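Local atomic coordinates of guanidinopropionase (Pseudomonas aeruginosa, PDB entry 3NIQ), a protein that hydrolyses 3-guanidinopropanoate to beta-alanine and urea, using two manganese ions in each subunit of a homohexamer. Residues A78-V83 / M302-L307; G116-S121 / C308-S313. One frame throughout, in Å; residues are numbered along the deposited sequence.

Contact 1. Residues A78-V83 / M302-L307; sequences APYDLV and MMFELL
Ala78 occupies the N-cap of the short helix 79-82, which precedes edge strand 85-90, and its O accepts a bond from Leu82 N, which sets the turn that presents the next two residues to the C-terminal helix 294-317, away from the manganese site. Pro79 points at that helix, and its ring makes two contacts: CB lies 3.7 Å from Leu307 CG, while CG lies 3.9 Å from Phe304 CE1. The same CG sits 3.9 Å above the plane of the Tyr80 ring, over its centre, so neighbouring residues of the short helix also pack on each other. In Tyr80, CG stands anti to the carbonyl carbon (chi1 -43°), and the ring end comes nearer the long helix than its base does. Leu307 CD2 packs 3.5 Å from Tyr80 CE1, with Tyr80 OH equally near, and the hydroxyl also meets the edge of the Phe304 ring, in its plane. Phe304 and Leu307 each carry CG anti to the backbone N (chi1 -175° and 166°), which brings both towards the proline. Ser191 of a second subunit packs on Phe304. With all four touching residues buried and no hydrogen bond between the segments, cohesion probably comes from close apolar packing and exclusion of water.

Contact 2. Residues G116-S121 / C308-S313; sequences GTLPLS and CLLAES
Three leucine torsions set this interface. Leu310 has CG anti to the carbonyl carbon (chi1 -66°) and Leu118 adopts the same arrangement, whereas Leu120 turns its CG anti to the backbone N (chi1 174°). Both strand leucines and Leu310 direct their CB across the gap. The branches of Leu310 divide the work. CD1 reaches Leu120, lying 3.7 Å from its CB and 4.1 Å from its CD1, with the two side chains crossing obliquely. CD2 faces the other leucine, at 4.4 Å from Leu118 CD1, a looser approach. That same Leu118 methyl is 3.9 Å from Leu310 O and 4.4 Å from Ser313 CB, so it packs on the helix backbone and on the next turn. Ser313 contributes its CB here, while its OG accepts a hydrogen bond from Leu277 N.

No hydrogen bond joins the segments; the strand spends its backbone groups within the sheet, where Leu118 bonds with Gln36 and Gly38, Leu120 with Gly38 and Ile40, and Pro119 with Ala280 of strand 277-283. Pro119, whose CB points away from the helix, touches Ile40. The local axes approach to 9.8 Å and run nearly antiparallel, at 175°, which aligns the helix with the strand and lets one leucine bridge two strand positions. The side chain of Leu120 is about 12 Å from that of His126, a manganese ligand, and no metal ligand takes part. A helix laid antiparallel on an inner strand of a parallel sheet is the layering of the three-layer alpha/beta/alpha fold of the arginase family.

In the fold
Helix 294-317 serves both contacts through successive turns, and their centres are 8 Å apart. Contact 2 presses the helix onto the central sheet through aliphatic branches; contact 1 joins another flank to the short helix 79-82, adding a proline and two aromatic rings and lying beside a second subunit, whereas no other chain touches contact 2. Both are buried and lack hydrogen bonds between their segments. The two are continuous: Leu120 CD2 lies 3.6 Å from Leu307 CB, and Ala311 CB is 3.9 Å from Pro79 CA, so the helix is wedged between sheet and short helix. Along the chain the segments alternate, and each contact joins an earlier part of the chain to the late helix 294-317.

Contact 1. Residues A78-V83 / M302-L307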
loop_
_atom_site.group_PDB
_atom_site.type_symbol
_atom_site.label_atom_id
_atom_site.label_comp_id
_atom_site.label_asym_id
_atom_site.label_seq_id
_atom_site.Cartn_x
_atom_site.Cartn_y
_atom_site.Cartn_z
ATOM N N ALA A 78 -28.458 6.847 -22.806
ATOM C CA ALA A 78 -28.852 5.998 -21.699
ATOM C C ALA A 78 -28.836 4.573 -22.263
ATOM O O ALA A 78 -29.846 4.103 -22.793
ATOM C CB ALA A 78 -30.251 6.391 -21.199
ATOM N N PRO A 79 -27.669 3.891 -22.175
ATOM C CA PRO A 79 -27.437 2.634 -22.896
ATOM C C PRO A 79 -28.467 1.540 -22.603
ATOM O O PRO A 79 -28.883 0.825 -23.520
ATOM C CB PRO A 79 -26.042 2.198 -22.427
ATOM C CG PRO A 79 -25.809 2.921 -21.150
ATOM C CD PRO A 79 -26.524 4.244 -21.315
ATOM N N TYR A 80 -28.859 1.410 -21.345
ATOM C CA TYR A 80 -29.735 0.331 -20.939
ATOM C C TYR A 80 -31.170 0.534 -21.414
ATOM O O TYR A 80 -31.903 -0.442 -21.519
ATOM C CB TYR A 80 -29.672 0.127 -19.426
ATOM C CG TYR A 80 -28.251 0.194 -18.920
ATOM C CD1 TYR A 80 -27.290 -0.743 -19.331
ATOM C CD2 TYR A 80 -27.856 1.206 -18.052
ATOM C CE1 TYR A 80 -25.970 -0.660 -18.868
ATOM C CE2 TYR A 80 -26.555 1.298 -17.604
ATOM C CZ TYR A 80 -25.617 0.369 -18.015
ATOM O OH TYR A 80 -24.328 0.474 -17.567
ATOM N N ASP A 81 -31.560 1.787 -21.675
ATOM C CA ASP A 81 -32.867 2.086 -22.284
ATOM C C ASP A 81 -32.813 1.864 -23.782
ATOM O O ASP A 81 -33.751 1.307 -24.354
ATOM C CB ASP A 81 -33.344 3.517 -21.987
ATOM C CG ASP A 81 -33.708 3.727 -20.520
ATOM O OD1 ASP A 81 -34.093 2.756 -19.846
ATOM O OD2 ASP A 81 -33.605 4.870 -20.044
ATOM N N LEU A 82 -31.699 2.257 -24.402
ATOM C CA LEU A 82 -31.511 2.072 -25.839
ATOM C C LEU A 82 -31.563 0.614 -26.270
ATOM O O LEU A 82 -32.249 0.284 -27.229
ATOM C CB LEU A 82 -30.194 2.687 -26.324
ATOM C CG LEU A 82 -30.181 4.163 -26.632
ATOM C CD1 LEU A 82 -28.884 4.487 -27.383
ATOM C CD2 LEU A 82 -31.424 4.521 -27.480
ATOM N N VAL A 83 -30.836 -0.254 -25.569
ATOM C CA VAL A 83 -30.725 -1.669 -25.975
ATOM C C VAL A 83 -30.619 -2.572 -24.758
ATOM O O VAL A 83 -30.520 -2.085 -23.623
ATOM C CB VAL A 83 -29.483 -1.917 -26.892
ATOM C CG1 VAL A 83 -29.477 -0.950 -28.069
ATOM C CG2 VAL A 83 -28.179 -1.789 -26.091
ATOM N N MET A 302 -13.993 3.706 -18.824
ATOM C CA MET A 302 -13.833 3.574 -20.279
ATOM C C MET A 302 -14.812 2.521 -20.841
ATOM O O MET A 302 -15.388 2.700 -21.916
ATOM C CB MET A 302 -12.383 3.246 -20.628
ATOM C CG MET A 302 -11.381 4.308 -20.150
ATOM S SD MET A 302 -11.783 5.969 -20.756
ATOM C CE MET A 302 -11.980 5.677 -22.517
ATOM N N MET A 303 -15.048 1.464 -20.076
ATOM C CA MET A 303 -16.026 0.456 -20.464
ATOM C C MET A 303 -17.393 1.124 -20.659
ATOM O O MET A 303 -18.058 0.922 -21.686
ATOM C CB MET A 303 -16.129 -0.618 -19.377
ATOM C CG MET A 303 -17.027 -1.811 -19.766
ATOM S SD MET A 303 -17.060 -3.086 -18.513
ATOM C CE MET A 303 -17.681 -4.466 -19.486
ATOM N N PHE A 304 -17.802 1.928 -19.676
ATOM C CA PHE A 304 -19.049 2.683 -19.809
ATOM C C PHE A 304 -19.036 3.643 -21.006
ATOM O O PHE A 304 -20.030 3.734 -21.732
ATOM C CB PHE A 304 -19.376 3.446 -18.527
ATOM C CG PHE A 304 -20.706 4.150 -18.582
ATOM C CD1 PHE A 304 -21.890 3.436 -18.448
ATOM C CD2 PHE A 304 -20.778 5.519 -18.790
ATOM C CE1 PHE A 304 -23.122 4.064 -18.525
ATOM C CE2 PHE A 304 -22.041 6.166 -18.855
ATOM C CZ PHE A 304 -23.184 5.435 -18.715
ATOM N N GLU A 305 -17.937 4.377 -21.207
ATOM C CA GLU A 305 -17.860 5.308 -22.344
ATOM C C GLU A 305 -18.118 4.531 -23.649
ATOM O O GLU A 305 -18.870 4.979 -24.506
ATOM C CB GLU A 305 -16.492 5.989 -22.444
ATOM C CG GLU A 305 -16.058 6.802 -21.226
ATOM C CD GLU A 305 -16.700 8.172 -21.187
ATOM O OE1 GLU A 305 -17.225 8.622 -22.233
ATOM O OE2 GLU A 305 -16.687 8.789 -20.103
ATOM N N LEU A 306 -17.477 3.372 -23.770
ATOM C CA LEU A 306 -17.595 2.507 -24.951
ATOM C C LEU A 306 -18.976 1.873 -25.081
ATOM O O LEU A 306 -19.486 1.712 -26.198
ATOM C CB LEU A 306 -16.542 1.401 -24.904
ATOM C CG LEU A 306 -15.104 1.841 -25.126
ATOM C CD1 LEU A 306 -14.159 0.711 -24.699
ATOM C CD2 LEU A 306 -14.858 2.261 -26.568
ATOM N N LEU A 307 -19.574 1.513 -23.938
ATOM C CA LEU A 307 -20.906 0.926 -23.918
ATOM C C LEU A 307 -21.916 1.874 -24.562
ATOM O O LEU A 307 -22.779 1.459 -25.328
ATOM C CB LEU A 307 -21.344 0.597 -22.482
ATOM C CG LEU A 307 -22.826 0.285 -22.237
ATOM C CD1 LEU A 307 -23.305 -0.894 -23.097
ATOM C CD2 LEU A 307 -23.088 -0.022 -20.763
#

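Contact 2. Residues G116-S121 / C308-S313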
loop_
_atom_site.group_PDB
_atom_site.type_symbol
_atom_site.label_atom_id
_atom_site.label_comp_id
_atom_site.label_asym_id
_atom_site.label_seq_id
_atom_site.Cartn_x
_atom_site.Cartn_y
_atom_site.Cartn_z
ATOM N N GLY A 116 -25.659 -12.526 -32.820
ATOM C CA GLY A 116 -25.782 -11.141 -33.251
ATOM C C GLY A 116 -25.539 -10.166 -32.095
ATOM O O GLY A 116 -25.911 -9.010 -32.167
ATOM N N THR A 117 -24.905 -10.640 -31.023
ATOM C CA THR A 117 -24.624 -9.785 -29.858
ATOM C C THR A 117 -23.272 -9.064 -30.028
ATOM O O THR A 117 -22.289 -9.680 -30.444
ATOM C CB THR A 117 -24.660 -10.647 -28.568
ATOM O OG1 THR A 117 -25.909 -11.347 -28.510
ATOM C CG2 THR A 117 -24.509 -9.808 -27.299
ATOM N N LEU A 118 -23.227 -7.765 -29.740
ATOM C CA LEU A 118 -21.972 -7.022 -29.776
ATOM C C LEU A 118 -21.236 -7.186 -28.448
ATOM O O LEU A 118 -21.815 -6.937 -27.407
ATOM C CB LEU A 118 -22.201 -5.533 -30.044
ATOM C CG LEU A 118 -23.014 -5.129 -31.280
ATOM C CD1 LEU A 118 -22.953 -3.627 -31.469
ATOM C CD2 LEU A 118 -22.509 -5.848 -32.525
ATOM N N PRO A 119 -19.962 -7.618 -28.494
ATOM C CA PRO A 119 -19.204 -7.841 -27.271
ATOM C C PRO A 119 -18.468 -6.598 -26.763
ATOM O O PRO A 119 -17.789 -5.901 -27.512
ATOM C CB PRO A 119 -18.200 -8.928 -27.673
ATOM C CG PRO A 119 -17.903 -8.577 -29.143
ATOM C CD PRO A 119 -19.220 -8.055 -29.698
ATOM N N LEU A 120 -18.597 -6.343 -25.469
ATOM C CA LEU A 120 -17.822 -5.315 -24.819
ATOM C C LEU A 120 -17.047 -6.041 -23.725
ATOM O O LEU A 120 -17.636 -6.488 -22.751
ATOM C CB LEU A 120 -18.725 -4.219 -24.236
ATOM C CG LEU A 120 -17.965 -3.170 -23.391
ATOM C CD1 LEU A 120 -16.716 -2.634 -24.093
ATOM C CD2 LEU A 120 -18.872 -1.999 -23.042
ATOM N N SER A 121 -15.742 -6.202 -23.929
ATOM C CA SER A 121 -14.966 -7.190 -23.174
ATOM C C SER A 121 -13.912 -6.531 -22.305
ATOM O O SER A 121 -13.369 -5.466 -22.657
ATOM C CB SER A 121 -14.281 -8.180 -24.132
ATOM O OG SER A 121 -15.242 -8.839 -24.942
ATOM N N CYS A 308 -21.807 3.149 -24.235
ATOM C CA CYS A 308 -22.749 4.124 -24.757
ATOM C C CYS A 308 -22.709 4.136 -26.275
ATOM O O CYS A 308 -23.747 4.238 -26.925
ATOM C CB CYS A 308 -22.473 5.514 -24.184
ATOM S SG CYS A 308 -22.881 5.615 -22.408
ATOM N N LEU A 309 -21.513 4.022 -26.838
ATOM C CA LEU A 309 -21.366 4.038 -28.292
ATOM C C LEU A 309 -21.807 2.740 -28.939
ATOM O O LEU A 309 -22.432 2.756 -30.000
ATOM C CB LEU A 309 -19.934 4.374 -28.691
ATOM C CG LEU A 309 -19.351 5.662 -28.117
ATOM C CD1 LEU A 309 -17.978 5.918 -28.715
ATOM C CD2 LEU A 309 -20.295 6.851 -28.371
ATOM N N LEU A 310 -21.509 1.615 -28.300
ATOM C CA LEU A 310 -21.978 0.339 -28.822
ATOM C C LEU A 310 -23.501 0.223 -28.743
ATOM O O LEU A 310 -24.126 -0.351 -29.631
ATOM C CB LEU A 310 -21.352 -0.837 -28.069
ATOM C CG LEU A 310 -19.842 -1.019 -28.216
ATOM C CD1 LEU A 310 -19.353 -2.017 -27.161
ATOM C CD2 LEU A 310 -19.526 -1.550 -29.630
ATOM N N ALA A 311 -24.089 0.727 -27.665
ATOM C CA ALA A 311 -25.546 0.764 -27.564
ATOM C C ALA A 311 -26.148 1.444 -28.800
ATOM O O ALA A 311 -27.098 0.922 -29.380
ATOM C CB ALA A 311 -25.988 1.478 -26.289
ATOM N N GLU A 312 -25.603 2.595 -29.195
ATOM C CA GLU A 312 -26.108 3.309 -30.372
ATOM C C GLU A 312 -25.959 2.481 -31.652
ATOM O O GLU A 312 -26.869 2.444 -32.468
ATOM C CB GLU A 312 -25.439 4.671 -30.546
ATOM C CG GLU A 312 -25.878 5.716 -29.524
ATOM C CD GLU A 312 -25.639 7.141 -29.989
ATOM O OE1 GLU A 312 -26.507 7.992 -29.722
ATOM O OE2 GLU A 312 -24.575 7.429 -30.588
ATOM N N SER A 313 -24.815 1.820 -31.826
ATOM C CA SER A 313 -24.630 0.969 -33.004
ATOM C C SER A 313 -25.616 -0.185 -32.991
ATOM O O SER A 313 -26.253 -0.461 -34.005
ATOM C CB SER A 313 -23.190 0.439 -33.115
ATOM O OG SER A 313 -22.297 1.478 -33.464
#